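Local coordinates for ABC transporter sugar binding protein (Xanthomonas axonopodis pv. citri, PDB 3UOR) that probably captures maltose or related sugars in the periplasm and delivers them to an ABC transporter for uptake, at residues W284-L289 against A358-D363. Residues are numbered along the deposited sequence; the frame is centred on the assembly and turned at random.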
loop_
_atom_site.group_PDB
_atom_site.type_symbol
_atom_site.label_atom_id
_atom_site.label_comp_id
_atom_site.label_asym_id
_atom_site.label_seq_id
_atom_site.Cartn_x
_atom_site.Cartn_y
_atom_site.Cartn_z
ATOM N N TRP A 284 21.938 7.853 -2.269
ATOM C CA TRP A 284 20.876 6.969 -1.823
ATOM C C TRP A 284 19.881 6.773 -2.950
ATOM O O TRP A 284 19.795 7.590 -3.862
ATOM C CB TRP A 284 20.169 7.533 -0.589
ATOM C CG TRP A 284 19.466 8.824 -0.864
ATOM C CD1 TRP A 284 20.036 10.066 -0.950
ATOM C CD2 TRP A 284 18.062 9.010 -1.098
ATOM N NE1 TRP A 284 19.073 11.005 -1.213
ATOM C CE2 TRP A 284 17.855 10.385 -1.315
ATOM C CE3 TRP A 284 16.965 8.146 -1.171
ATOM C CZ2 TRP A 284 16.605 10.915 -1.582
ATOM C CZ3 TRP A 284 15.718 8.673 -1.436
ATOM C CH2 TRP A 284 15.547 10.046 -1.638
ATOM N N GLY A 285 19.128 5.685 -2.881
ATOM C CA GLY A 285 18.146 5.400 -3.893
ATOM C C GLY A 285 17.073 4.479 -3.396
ATOM O O GLY A 285 16.989 4.211 -2.200
ATOM N N THR A 286 16.260 3.989 -4.324
ATOM C CA THR A 286 15.198 3.065 -4.005
ATOM C C THR A 286 15.381 1.812 -4.861
ATOM O O THR A 286 15.877 1.902 -5.975
ATOM C CB THR A 286 13.847 3.704 -4.327
ATOM O OG1 THR A 286 13.820 4.048 -5.708
ATOM C CG2 THR A 286 13.641 4.971 -3.518
ATOM N N ALA A 287 14.993 0.647 -4.342
ATOM C CA ALA A 287 15.138 -0.604 -5.080
ATOM C C ALA A 287 13.932 -1.465 -4.786
ATOM O O ALA A 287 13.428 -1.472 -3.675
ATOM C CB ALA A 287 16.439 -1.363 -4.679
ATOM N N PRO A 288 13.469 -2.218 -5.776
ATOM C CA PRO A 288 12.251 -2.983 -5.505
ATOM C C PRO A 288 12.537 -4.110 -4.518
ATOM O O PRO A 288 13.690 -4.443 -4.296
ATOM C CB PRO A 288 11.836 -3.503 -6.889
ATOM C CG PRO A 288 13.058 -3.432 -7.732
ATOM C CD PRO A 288 13.984 -2.404 -7.141
ATOM N N LEU A 289 11.498 -4.681 -3.933
ATOM C CA LEU A 289 11.637 -5.642 -2.841
ATOM C C LEU A 289 12.175 -6.988 -3.334
ATOM O O LEU A 289 11.600 -7.583 -4.243
ATOM C CB LEU A 289 10.249 -5.829 -2.203
ATOM C CG LEU A 289 10.077 -6.071 -0.709
ATOM C CD1 LEU A 289 10.847 -5.043 0.119
ATOM C CD2 LEU A 289 8.601 -6.093 -0.339
ATOM N N ALA A 358 11.876 7.194 -8.727
ATOM C CA ALA A 358 10.544 6.643 -8.932
ATOM C C ALA A 358 10.639 5.267 -9.579
ATOM O O ALA A 358 9.748 4.440 -9.435
ATOM C CB ALA A 358 9.672 7.592 -9.783
ATOM N N HIS A 359 11.743 5.011 -10.273
ATOM C CA HIS A 359 11.831 3.822 -11.132
ATOM C C HIS A 359 11.504 2.529 -10.371
ATOM O O HIS A 359 10.807 1.654 -10.881
ATOM C CB HIS A 359 13.224 3.733 -11.779
ATOM C CG HIS A 359 13.434 2.499 -12.592
ATOM N ND1 HIS A 359 13.244 2.468 -13.957
ATOM C CD2 HIS A 359 13.810 1.249 -12.232
ATOM C CE1 HIS A 359 13.497 1.249 -14.404
ATOM N NE2 HIS A 359 13.841 0.490 -13.378
ATOM N N ALA A 360 12.020 2.407 -9.151
ATOM C CA ALA A 360 11.873 1.164 -8.405
ATOM C C ALA A 360 10.410 0.884 -8.080
ATOM O O ALA A 360 9.948 -0.252 -8.192
ATOM C CB ALA A 360 12.726 1.195 -7.134
ATOM N N PHE A 361 9.677 1.927 -7.699
ATOM C CA PHE A 361 8.233 1.825 -7.484
ATOM C C PHE A 361 7.503 1.405 -8.746
ATOM O O PHE A 361 6.673 0.505 -8.720
ATOM C CB PHE A 361 7.684 3.150 -6.985
ATOM C CG PHE A 361 8.131 3.496 -5.596
ATOM C CD1 PHE A 361 7.602 2.817 -4.494
ATOM C CD2 PHE A 361 9.068 4.498 -5.384
ATOM C CE1 PHE A 361 8.007 3.135 -3.195
ATOM C CE2 PHE A 361 9.490 4.818 -4.088
ATOM C CZ PHE A 361 8.946 4.132 -2.988
ATOM N N GLY A 362 7.839 2.038 -9.864
ATOM C CA GLY A 362 7.157 1.745 -11.111
ATOM C C GLY A 362 7.397 0.304 -11.494
ATOM O O GLY A 362 6.501 -0.378 -11.961
ATOM N N ASP A 363 8.608 -0.180 -11.280
ATOM C CA ASP A 363 8.879 -1.594 -11.546
ATOM C C ASP A 363 8.093 -2.537 -10.603
ATOM O O ASP A 363 7.546 -3.570 -11.041
ATOM C CB ASP A 363 10.383 -1.869 -11.421
ATOM C CG ASP A 363 10.745 -3.297 -11.777
ATOM O OD1 ASP A 363 10.682 -3.660 -12.962
ATOM O OD2 ASP A 363 11.087 -4.060 -10.871
HETATM O O HOH W 1 14.525 3.537 -8.240
#
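A short helix laid on one face of a strand, as in the alpha/beta lobes of periplasmic binding proteins, brings Thr286 and Pro288 against Ala360. Strand 284-287 pairs antiparallel with strand 134-150. Helix 359-363 runs almost parallel to strand 284-287, 3° between directions, with axes 7.2 Å apart. The small Ala360 side chain is consistent with this close approach: its CB lies 3.4 Å from Thr286 OG1, packing between Thr286 and the proline ring. The same methyl is 3.8 Å from Pro288 CD. Thr286 CG2, anti to its carbonyl carbon, meets Phe361 CE2 obliquely at 4.2 Å, while Leu146 of the neighbouring strand touches both Ala360 and Phe361. Further along, Pro288 CG rests 3.8 Å from Asp363 OD2, the oxygen that forms a salt bridge with Arg367. Thr286 OG1 sits between the backbone N and the carbonyl carbon (chi1 59°), which turns the hydroxyl toward Leu357 O, its hydrogen-bond partner, and toward a water that donates to it at 2.7 Å. That water accepts from Ala360 N at 2.9 Å. The small methyl thus packs against the strand backbone, Thr286 and the proline ring, while the hydroxyl and its water link the strand to Leu357 and satisfy the Ala360 amide.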